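Local coordinates for proximal thread matrix protein 1 (Mytilus galloprovincialis, PDB 4CN9) that probably binds collagen as a matrix protein of the mussel byssus, through a structure of two von Willebrand factor type A domains that carries zinc ions, at residues I255-A261 and Q296-F302; N278-D282 and K322-D326; I338-E343 and H376-E382; Y273-K277 and I325-P330. The contacts are given in a common frame with arbitrary orientation. Numbering follows the deposited sequence.

Interaction 1. Residues I255-A261 and Q296-F302; sequences IAFVFDA and QFAVVTF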
# COMPACT_ATOMS: atom_id res chain seq x y z
N ILE A 255 -1.96 -11.60 13.29
CA ILE A 255 -2.99 -11.63 12.25
C ILE A 255 -4.38 -11.79 12.85
O ILE A 255 -4.67 -12.79 13.51
CB ILE A 255 -2.82 -12.84 11.30
CG1 ILE A 255 -1.37 -12.97 10.80
CG2 ILE A 255 -3.78 -12.74 10.13
CD1 ILE A 255 -1.00 -11.96 9.81
N ALA A 256 -5.25 -10.83 12.57
CA ALA A 256 -6.63 -10.93 13.03
C ALA A 256 -7.62 -11.16 11.90
O ALA A 256 -7.70 -10.37 10.95
CB ALA A 256 -6.99 -9.68 13.83
N PHE A 257 -8.37 -12.27 12.00
CA PHE A 257 -9.52 -12.48 11.13
C PHE A 257 -10.69 -11.73 11.73
O PHE A 257 -11.04 -11.94 12.88
CB PHE A 257 -9.89 -13.95 11.04
CG PHE A 257 -8.87 -14.80 10.34
CD1 PHE A 257 -8.68 -14.70 8.99
CD2 PHE A 257 -8.11 -15.71 11.06
CE1 PHE A 257 -7.73 -15.48 8.35
CE2 PHE A 257 -7.17 -16.51 10.43
CZ PHE A 257 -6.98 -16.39 9.07
N VAL A 258 -11.29 -10.86 10.94
CA VAL A 258 -12.45 -10.12 11.37
C VAL A 258 -13.55 -10.51 10.41
O VAL A 258 -13.57 -10.04 9.26
CB VAL A 258 -12.21 -8.61 11.31
CG1 VAL A 258 -13.45 -7.85 11.73
CG2 VAL A 258 -11.00 -8.24 12.19
N PHE A 259 -14.44 -11.40 10.85
CA PHE A 259 -15.41 -11.94 9.91
C PHE A 259 -16.88 -11.97 10.32
O PHE A 259 -17.24 -12.01 11.50
CB PHE A 259 -14.97 -13.31 9.41
CG PHE A 259 -15.00 -14.40 10.42
CD1 PHE A 259 -16.15 -15.18 10.59
CD2 PHE A 259 -13.86 -14.75 11.13
CE1 PHE A 259 -16.17 -16.22 11.51
CE2 PHE A 259 -13.87 -15.80 12.05
CZ PHE A 259 -15.03 -16.54 12.23
N ASP A 260 -17.69 -11.92 9.27
CA ASP A 260 -19.13 -11.88 9.28
C ASP A 260 -19.67 -13.16 9.90
O ASP A 260 -19.31 -14.27 9.49
CB ASP A 260 -19.56 -11.75 7.82
CG ASP A 260 -21.05 -11.61 7.63
OD1 ASP A 260 -21.84 -11.77 8.58
OD2 ASP A 260 -21.42 -11.33 6.46
N ALA A 261 -20.52 -13.01 10.92
CA ALA A 261 -21.17 -14.15 11.56
C ALA A 261 -22.69 -13.99 11.57
O ALA A 261 -23.38 -14.61 12.38
CB ALA A 261 -20.64 -14.35 12.98
N GLN A 296 1.00 -15.13 15.36
CA GLN A 296 -0.11 -15.24 16.29
C GLN A 296 -1.37 -14.87 15.55
O GLN A 296 -1.34 -14.03 14.65
CB GLN A 296 0.14 -14.31 17.47
CG GLN A 296 1.25 -14.80 18.36
CD GLN A 296 1.37 -14.03 19.65
OE1 GLN A 296 1.48 -14.62 20.73
NE2 GLN A 296 1.34 -12.71 19.57
N PHE A 297 -2.47 -15.53 15.90
CA PHE A 297 -3.76 -15.29 15.26
C PHE A 297 -4.83 -14.88 16.28
O PHE A 297 -4.77 -15.27 17.43
CB PHE A 297 -4.22 -16.56 14.54
CG PHE A 297 -3.53 -16.79 13.23
CD1 PHE A 297 -3.97 -16.19 12.08
CD2 PHE A 297 -2.43 -17.62 13.16
CE1 PHE A 297 -3.34 -16.40 10.86
CE2 PHE A 297 -1.79 -17.84 11.95
CZ PHE A 297 -2.23 -17.22 10.81
N ALA A 298 -5.81 -14.11 15.84
CA ALA A 298 -6.96 -13.75 16.66
C ALA A 298 -8.21 -13.78 15.76
O ALA A 298 -8.10 -13.65 14.54
CB ALA A 298 -6.77 -12.36 17.26
N VAL A 299 -9.37 -13.95 16.37
CA VAL A 299 -10.64 -13.87 15.65
C VAL A 299 -11.62 -12.91 16.33
O VAL A 299 -11.86 -12.98 17.55
CB VAL A 299 -11.31 -15.26 15.52
CG1 VAL A 299 -12.79 -15.12 15.16
CG2 VAL A 299 -10.57 -16.11 14.51
N VAL A 300 -12.17 -12.01 15.51
CA VAL A 300 -13.29 -11.15 15.88
C VAL A 300 -14.40 -11.45 14.89
O VAL A 300 -14.15 -11.56 13.70
CB VAL A 300 -12.91 -9.66 15.76
CG1 VAL A 300 -14.11 -8.75 16.01
CG2 VAL A 300 -11.79 -9.31 16.73
N THR A 301 -15.62 -11.61 15.38
CA THR A 301 -16.76 -11.75 14.49
C THR A 301 -17.72 -10.58 14.66
O THR A 301 -17.73 -9.91 15.71
CB THR A 301 -17.50 -13.07 14.72
OG1 THR A 301 -17.93 -13.16 16.08
CG2 THR A 301 -16.61 -14.25 14.42
N PHE A 302 -18.53 -10.34 13.63
CA PHE A 302 -19.53 -9.28 13.69
C PHE A 302 -20.86 -9.71 13.09
O PHE A 302 -20.92 -10.48 12.15
CB PHE A 302 -19.02 -7.98 13.04
CG PHE A 302 -18.55 -8.14 11.62
CD1 PHE A 302 -19.44 -8.00 10.57
CD2 PHE A 302 -17.21 -8.39 11.34
CE1 PHE A 302 -19.01 -8.14 9.26
CE2 PHE A 302 -16.77 -8.52 10.04
CZ PHE A 302 -17.67 -8.41 8.99
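Two parallel strands run side by side here, 255-260 and 296-302, their axes 18° apart and 4.6 Å at closest approach, with Ala261 just beyond the first. Gln296 opens the pairing with its backbone, Ile255 N donating to Gln296 O at 2.9 Å. The ring of Phe297 lies against Ile255 and Phe257; its plane is nearly parallel to that of Phe257, but the rings are slid so far apart that they barely overlap. Ala298 uses both backbone groups, its N donating to Ile255 O and its O accepting from Phe257 N, each at 2.9 Å, and its small methyl lets helix 338-349 approach, where Val349 touches it. Val299, beta-branched and at ease in a strand, meets the Phe259 ring (CG1 to CE2, 3.4 Å). Val300 repeats the pattern of Ala298: Val300 N donates to Phe257 O and Val300 O accepts from Phe259 N, each at 2.9 Å. Thr301 lays CG2 over the face of the Phe259 ring in a CH-pi contact, while its hydroxyl is engaged by Gln309. Phe302 ends the pairing: its N donates to Phe259 O (3.0 Å), its O accepts from Ala261 N (2.8 Å), and its ring covers Asp260 CA. The strands belong to a beta-alpha-beta unit of the central sheet. Helix 272-285 covers the Phe257 and Phe259 face, helix 338-349 packs on the Ala298, Val300 and Phe302 face, and strand 362-369 pairs with the other edge of 253-260.

Interaction 2. Residues N278-D282 and K322-D326; sequences NFMKD and KGAID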
# COMPACT_ATOMS: atom_id res chain seq x y z
N ASN A 278 -13.12 -22.88 6.58
CA ASN A 278 -12.05 -23.65 5.94
C ASN A 278 -11.05 -22.73 5.26
O ASN A 278 -9.86 -22.99 5.26
CB ASN A 278 -12.62 -24.64 4.93
CG ASN A 278 -13.38 -25.80 5.58
OD1 ASN A 278 -13.39 -25.96 6.80
ND2 ASN A 278 -14.01 -26.62 4.75
N PHE A 279 -11.55 -21.63 4.69
CA PHE A 279 -10.67 -20.66 4.04
C PHE A 279 -9.69 -20.09 5.07
O PHE A 279 -8.49 -20.05 4.84
CB PHE A 279 -11.55 -19.58 3.39
CG PHE A 279 -10.80 -18.42 2.79
CD1 PHE A 279 -10.16 -18.54 1.58
CD2 PHE A 279 -10.80 -17.18 3.41
CE1 PHE A 279 -9.50 -17.47 1.01
CE2 PHE A 279 -10.15 -16.09 2.83
CZ PHE A 279 -9.51 -16.24 1.64
N MET A 280 -10.19 -19.69 6.23
CA MET A 280 -9.33 -19.15 7.28
C MET A 280 -8.36 -20.18 7.84
O MET A 280 -7.18 -19.88 8.07
CB MET A 280 -10.19 -18.53 8.38
CG MET A 280 -10.96 -17.35 7.86
SD MET A 280 -12.01 -16.53 9.06
CE MET A 280 -13.12 -17.87 9.51
N LYS A 281 -8.84 -21.40 8.07
CA LYS A 281 -7.96 -22.49 8.50
C LYS A 281 -6.86 -22.80 7.49
O LYS A 281 -5.72 -23.06 7.87
CB LYS A 281 -8.80 -23.75 8.80
CG LYS A 281 -9.60 -23.62 10.07
CD LYS A 281 -10.87 -24.46 10.05
CE LYS A 281 -10.58 -25.88 9.68
NZ LYS A 281 -11.80 -26.71 9.52
N ASP A 282 -7.18 -22.75 6.19
CA ASP A 282 -6.18 -22.97 5.15
C ASP A 282 -5.10 -21.89 5.18
O ASP A 282 -3.92 -22.18 4.98
CB ASP A 282 -6.82 -23.05 3.76
CG ASP A 282 -7.62 -24.34 3.55
OD1 ASP A 282 -7.51 -25.24 4.40
OD2 ASP A 282 -8.35 -24.45 2.54
N LYS A 322 -6.96 -23.63 14.57
CA LYS A 322 -7.97 -24.12 13.63
C LYS A 322 -9.22 -24.66 14.33
O LYS A 322 -10.32 -24.43 13.88
CB LYS A 322 -7.37 -25.16 12.70
CG LYS A 322 -6.24 -24.59 11.88
CD LYS A 322 -5.73 -25.55 10.81
CE LYS A 322 -5.13 -26.80 11.38
NZ LYS A 322 -4.84 -27.76 10.27
N GLY A 323 -9.04 -25.40 15.42
CA GLY A 323 -10.17 -25.90 16.17
C GLY A 323 -10.96 -24.77 16.82
O GLY A 323 -12.18 -24.85 16.95
N ALA A 324 -10.28 -23.69 17.21
CA ALA A 324 -10.98 -22.55 17.79
C ALA A 324 -11.83 -21.85 16.73
O ALA A 324 -12.97 -21.43 16.99
CB ALA A 324 -9.99 -21.58 18.42
N ILE A 325 -11.28 -21.72 15.52
CA ILE A 325 -12.03 -21.13 14.41
C ILE A 325 -13.31 -21.93 14.15
O ILE A 325 -14.39 -21.37 13.96
CB ILE A 325 -11.16 -21.08 13.14
CG1 ILE A 325 -10.13 -19.95 13.27
CG2 ILE A 325 -12.02 -20.88 11.91
CD1 ILE A 325 -9.01 -20.03 12.30
N ASP A 326 -13.19 -23.25 14.21
CA ASP A 326 -14.31 -24.13 13.90
C ASP A 326 -15.44 -24.10 14.92
O ASP A 326 -16.60 -24.38 14.59
CB ASP A 326 -13.80 -25.56 13.72
CG ASP A 326 -13.51 -25.89 12.27
OD1 ASP A 326 -14.03 -25.19 11.39
OD2 ASP A 326 -12.74 -26.83 12.02
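Lys281 dominates this meeting of two helices, with 111 Å² of its surface covered by the partner segment. Helices 278-282 and 322-326 run nearly antiparallel, at 166°, with axes 9.7 Å apart at closest approach, and the long lysine chain fills the groove between them. Its CG touches Lys322 CB at 3.8 Å and Ile325 CG2 at 4.1 Å, so the aliphatic part serves as apolar filling. Its ammonium then forms a salt bridge, Lys281 NZ to Asp326 OD2 at 2.7 Å, and also donates to Asn278 OD1 at 3.2 Å, one turn earlier in its own helix. Ile325, with 63 Å² covered, points toward helix 278-282. Its branched side chain gives Lys281 a greasy surface and reaches Met280 CE from CG2 at 4.0 Å; the flexible thioether of Met280 can fill the uneven space between helix and sheet, where it also packs on Phe257 and Phe259. Lys322 has 46 Å² covered, approaches closest through its CB, and sends its amine to a salt bridge with Asp285. The contact joins neighbouring helices that pack on the same face of the sheet in this von Willebrand A domain. Its chemistry is graded: Ile325 and Met280 are buried toward the sheet, whereas charges are paired nearer the solvent. Lysine suits the boundary because one side chain can serve both layers, apolar along its stem and ionic at its tip.

Interaction 3. Residues I338-E343 and H376-E382; sequences IGDGLE and HKSPEHE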
# COMPACT_ATOMS: atom_id res chain seq x y z
N ILE A 338 -19.54 -4.20 10.25
CA ILE A 338 -18.13 -4.17 9.81
C ILE A 338 -17.36 -3.18 10.65
O ILE A 338 -16.24 -3.47 11.09
CB ILE A 338 -18.04 -3.78 8.32
CG1 ILE A 338 -18.77 -4.79 7.44
CG2 ILE A 338 -16.60 -3.68 7.86
CD1 ILE A 338 -19.01 -4.30 6.03
N GLY A 339 -17.96 -2.01 10.90
CA GLY A 339 -17.33 -1.00 11.73
C GLY A 339 -16.99 -1.47 13.13
O GLY A 339 -15.90 -1.20 13.66
N ASP A 340 -17.93 -2.15 13.76
CA ASP A 340 -17.73 -2.66 15.12
C ASP A 340 -16.62 -3.72 15.15
O ASP A 340 -15.80 -3.75 16.08
CB ASP A 340 -19.02 -3.27 15.65
CG ASP A 340 -20.05 -2.23 16.02
OD1 ASP A 340 -20.49 -1.45 15.14
OD2 ASP A 340 -20.43 -2.19 17.22
N GLY A 341 -16.60 -4.58 14.14
CA GLY A 341 -15.54 -5.59 14.00
C GLY A 341 -14.15 -4.97 13.99
O GLY A 341 -13.25 -5.43 14.68
N LEU A 342 -13.99 -3.93 13.19
CA LEU A 342 -12.71 -3.23 13.10
C LEU A 342 -12.36 -2.50 14.41
O LEU A 342 -11.21 -2.55 14.85
CB LEU A 342 -12.74 -2.24 11.93
CG LEU A 342 -12.75 -2.86 10.53
CD1 LEU A 342 -13.05 -1.82 9.49
CD2 LEU A 342 -11.43 -3.57 10.22
N GLU A 343 -13.34 -1.82 15.01
CA GLU A 343 -13.15 -1.19 16.33
C GLU A 343 -12.68 -2.21 17.37
O GLU A 343 -11.74 -1.96 18.14
CB GLU A 343 -14.44 -0.51 16.82
CG GLU A 343 -14.32 0.11 18.22
CD GLU A 343 -15.64 0.08 19.03
OE1 GLU A 343 -16.48 -0.84 18.86
OE2 GLU A 343 -15.82 0.99 19.85
N HIS A 376 -23.28 1.31 12.91
CA HIS A 376 -23.06 1.55 14.34
C HIS A 376 -21.69 2.20 14.59
O HIS A 376 -21.55 3.08 15.43
CB HIS A 376 -23.21 0.27 15.15
CG HIS A 376 -23.00 0.49 16.62
ND1 HIS A 376 -23.87 1.24 17.39
CD2 HIS A 376 -22.01 0.08 17.45
CE1 HIS A 376 -23.42 1.28 18.63
NE2 HIS A 376 -22.30 0.59 18.69
N LYS A 377 -20.69 1.78 13.82
CA LYS A 377 -19.38 2.42 13.78
C LYS A 377 -19.00 2.64 12.32
O LYS A 377 -19.49 1.96 11.44
CB LYS A 377 -18.32 1.55 14.46
CG LYS A 377 -18.48 1.40 15.96
CD LYS A 377 -18.08 2.66 16.72
CE LYS A 377 -18.39 2.51 18.20
NZ LYS A 377 -18.19 3.75 18.94
N SER A 378 -18.11 3.60 12.07
CA SER A 378 -17.73 3.94 10.70
C SER A 378 -16.54 3.07 10.24
O SER A 378 -15.45 3.14 10.82
CB SER A 378 -17.34 5.40 10.63
OG SER A 378 -16.55 5.62 9.49
N PRO A 379 -16.74 2.28 9.19
CA PRO A 379 -15.61 1.46 8.70
C PRO A 379 -14.43 2.33 8.24
O PRO A 379 -13.26 1.98 8.47
CB PRO A 379 -16.20 0.69 7.53
CG PRO A 379 -17.70 0.71 7.76
CD PRO A 379 -17.98 2.02 8.43
N GLU A 380 -14.73 3.46 7.60
CA GLU A 380 -13.69 4.37 7.13
C GLU A 380 -12.85 4.89 8.30
O GLU A 380 -11.62 4.87 8.25
CB GLU A 380 -14.29 5.55 6.36
CG GLU A 380 -13.30 6.68 6.04
CD GLU A 380 -12.52 6.46 4.76
OE1 GLU A 380 -12.82 5.48 4.03
OE2 GLU A 380 -11.60 7.26 4.47
N HIS A 381 -13.51 5.34 9.35
CA HIS A 381 -12.79 5.88 10.50
C HIS A 381 -11.99 4.81 11.27
O HIS A 381 -10.83 5.03 11.64
CB HIS A 381 -13.76 6.58 11.45
CG HIS A 381 -13.10 7.21 12.63
ND1 HIS A 381 -13.32 6.78 13.92
CD2 HIS A 381 -12.21 8.22 12.72
CE1 HIS A 381 -12.59 7.51 14.76
NE2 HIS A 381 -11.92 8.39 14.05
N GLU A 382 -12.60 3.65 11.52
CA GLU A 382 -11.92 2.60 12.28
C GLU A 382 -10.74 2.03 11.51
O GLU A 382 -9.71 1.70 12.09
CB GLU A 382 -12.89 1.47 12.68
CG GLU A 382 -14.08 1.90 13.53
CD GLU A 382 -13.69 2.48 14.87
OE1 GLU A 382 -12.59 2.18 15.39
OE2 GLU A 382 -14.50 3.26 15.42
O HOH W 1 -20.73 -1.06 12.55
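A glycine lets the start of helix 338-349 press against the loop that leads into helix 379-388. Gly339 CA lies only 4.3 Å from Pro379 CA, and a side chain at Gly339 would collide with Lys377 O. The backbone of Lys377 aims its CA-to-CB bond toward helix 338-343, placing CB 3.6 Å from Gly339 C; its rotamers (m, m, then t, t) direct the rest of the chain toward Glu343, and the resulting salt bridge, Lys377 NZ to Glu343 OE2, is long at 3.8 Å. Asp340, with chi1 m, turns its carboxylate to the loop, where a water donates to Asp340 OD1 at 2.6 Å and accepts from Lys377 N at 3.1 Å. Glu382 CB, pointing toward the other helix, meets Leu342 CB at 3.8 Å; the m, m bend sets where its carboxylate lies, with OE1 in a salt bridge to Arg346. Leu342 (m, t) reaches past Pro379, with CD1 3.9 Å from Pro379 O. Proline suits the first turn of a helix, where its missing NH costs no hydrogen bond. Ser378, just before it, points away from helix 338-343 and is the N-cap, its OG accepting from His381 N at 3.1 Å. Asn373 ties the same loop to Gly339 N. Such packing of adjacent helices beside a central, largely parallel sheet, here strand 362-369 beneath Ile338 and Leu342, belongs to the Rossmann-like alpha/beta fold of von Willebrand A domains.

Interaction 4. Residues Y273-K277 and I325-P330; sequences YQLMK and IDKVTP. Unlike the reference sequence in segment 325-330: Thr329 (reference Ser).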
# COMPACT_ATOMS: atom_id res chain seq x y z
N TYR A 273 -20.91 -21.05 5.77
CA TYR A 273 -20.18 -20.66 6.96
C TYR A 273 -18.99 -21.59 7.16
O TYR A 273 -17.90 -21.14 7.49
CB TYR A 273 -21.12 -20.69 8.16
CG TYR A 273 -20.62 -19.98 9.39
CD1 TYR A 273 -20.34 -18.62 9.37
CD2 TYR A 273 -20.43 -20.67 10.57
CE1 TYR A 273 -19.88 -17.97 10.51
CE2 TYR A 273 -19.99 -20.04 11.70
CZ TYR A 273 -19.71 -18.70 11.67
OH TYR A 273 -19.26 -18.11 12.82
N GLN A 274 -19.18 -22.88 6.92
CA GLN A 274 -18.05 -23.81 7.01
C GLN A 274 -17.02 -23.57 5.91
O GLN A 274 -15.82 -23.76 6.12
CB GLN A 274 -18.51 -25.26 6.97
CG GLN A 274 -17.38 -26.24 7.26
CD GLN A 274 -16.82 -26.06 8.66
OE1 GLN A 274 -17.58 -25.86 9.62
NE2 GLN A 274 -15.50 -26.10 8.79
N LEU A 275 -17.48 -23.18 4.72
CA LEU A 275 -16.56 -22.88 3.63
C LEU A 275 -15.66 -21.70 4.03
O LEU A 275 -14.45 -21.70 3.78
CB LEU A 275 -17.32 -22.60 2.34
CG LEU A 275 -17.92 -23.82 1.61
CD1 LEU A 275 -18.81 -23.37 0.47
CD2 LEU A 275 -16.82 -24.75 1.10
N MET A 276 -16.26 -20.70 4.67
CA MET A 276 -15.51 -19.55 5.15
C MET A 276 -14.51 -19.93 6.24
O MET A 276 -13.35 -19.50 6.22
CB MET A 276 -16.49 -18.47 5.64
CG MET A 276 -15.83 -17.15 6.03
SD MET A 276 -17.05 -15.95 6.65
CE MET A 276 -17.67 -16.84 8.07
N LYS A 277 -14.93 -20.78 7.18
CA LYS A 277 -14.00 -21.27 8.19
C LYS A 277 -12.83 -22.03 7.57
O LYS A 277 -11.67 -21.86 7.97
CB LYS A 277 -14.72 -22.15 9.21
CG LYS A 277 -15.68 -21.41 10.11
CD LYS A 277 -16.49 -22.41 10.92
CE LYS A 277 -17.18 -21.76 12.09
NZ LYS A 277 -18.06 -22.74 12.79
N ILE A 325 -11.28 -21.72 15.52
CA ILE A 325 -12.03 -21.13 14.41
C ILE A 325 -13.31 -21.93 14.15
O ILE A 325 -14.39 -21.37 13.96
CB ILE A 325 -11.16 -21.08 13.14
CG1 ILE A 325 -10.13 -19.95 13.27
CG2 ILE A 325 -12.02 -20.88 11.91
CD1 ILE A 325 -9.01 -20.03 12.30
N ASP A 326 -13.19 -23.25 14.21
CA ASP A 326 -14.31 -24.13 13.90
C ASP A 326 -15.44 -24.10 14.92
O ASP A 326 -16.60 -24.38 14.59
CB ASP A 326 -13.80 -25.56 13.72
CG ASP A 326 -13.51 -25.89 12.27
OD1 ASP A 326 -14.03 -25.19 11.39
OD2 ASP A 326 -12.74 -26.83 12.02
N LYS A 327 -15.11 -23.78 16.17
CA LYS A 327 -16.10 -23.69 17.24
C LYS A 327 -16.95 -22.42 17.19
O LYS A 327 -17.98 -22.32 17.87
CB LYS A 327 -15.40 -23.77 18.60
CG LYS A 327 -15.01 -25.17 19.03
CD LYS A 327 -14.45 -25.19 20.45
CE LYS A 327 -13.33 -26.23 20.58
NZ LYS A 327 -12.64 -26.17 21.90
N VAL A 328 -16.55 -21.44 16.39
CA VAL A 328 -17.27 -20.16 16.36
C VAL A 328 -18.67 -20.34 15.75
O VAL A 328 -18.82 -20.90 14.67
CB VAL A 328 -16.47 -19.09 15.59
CG1 VAL A 328 -17.29 -17.82 15.39
CG2 VAL A 328 -15.20 -18.78 16.36
N THR A 329 -19.68 -19.88 16.48
CA THR A 329 -21.08 -20.05 16.09
C THR A 329 -21.64 -18.77 15.46
O THR A 329 -21.30 -17.68 15.87
CB THR A 329 -21.96 -20.39 17.32
OG1 THR A 329 -21.94 -19.30 18.25
CG2 THR A 329 -21.46 -21.65 18.01
N PRO A 330 -22.51 -18.92 14.47
CA PRO A 330 -23.08 -17.72 13.86
C PRO A 330 -24.21 -17.14 14.69
O PRO A 330 -24.79 -17.82 15.53
CB PRO A 330 -23.60 -18.21 12.51
CG PRO A 330 -23.84 -19.68 12.70
CD PRO A 330 -22.93 -20.16 13.78
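The ammonium group of Lys277 donates two short hydrogen bonds to backbone carbonyls, from NZ to Asp326 O at 2.8 Å and to Val328 O at 2.7 Å. Both acceptors lie where helix 318-327 gives way to a loop, and a long, extended lysine suits the task of reaching them from a neighbouring helix. Gln274 adds a third bond, NE2 to Asp326 OD1 at 3.1 Å, and also donates to Asn278, while the other oxygen of Asp326 is held by Lys281 in a salt bridge. The hydroxyl of Tyr273 makes a weak bond to the same carbonyl that Lys277 uses, OH to Val328 O at 3.4 Å. In the alpha/beta fold of the von Willebrand A domain, this joins helix 272-285, the connection between two parallel strands, to the chain leaving the next helix. Packing surrounds the polar centre. Pro330 sets CB over the face of the Tyr273 ring, 4.1 Å from the ring centroid, a CH-pi contact well suited to the flat ring and the rigid pyrrolidine. Val328 CG1 lies 3.3 Å from Tyr273 OH. On the side near the sheet, Lys277 CB meets Ile325 CG2 at 4.0 Å, where Ile325 also packs on Val299.

In the fold
All four contacts lie in the second of the two von Willebrand A domains, away from the zinc sites. Interaction 1 forms part of the sheet, and the others flank it. Interactions 2 and 4, with centres about 7 Å apart, use the same helices, 272-285 and 318-327, share Ile325 and Asp326, and pack on one face; each centre is about 11 Å from that of interaction 1. Interaction 3 touches the opposite face, centre to centre about 14 Å from interaction 1, 24 Å from interaction 2 and 22 Å from interaction 4. Along the chain, interaction 1 crosses interactions 2 and 4, and interaction 3 follows all three. Together they represent the three layers, helices, sheet and helices, of a single domain.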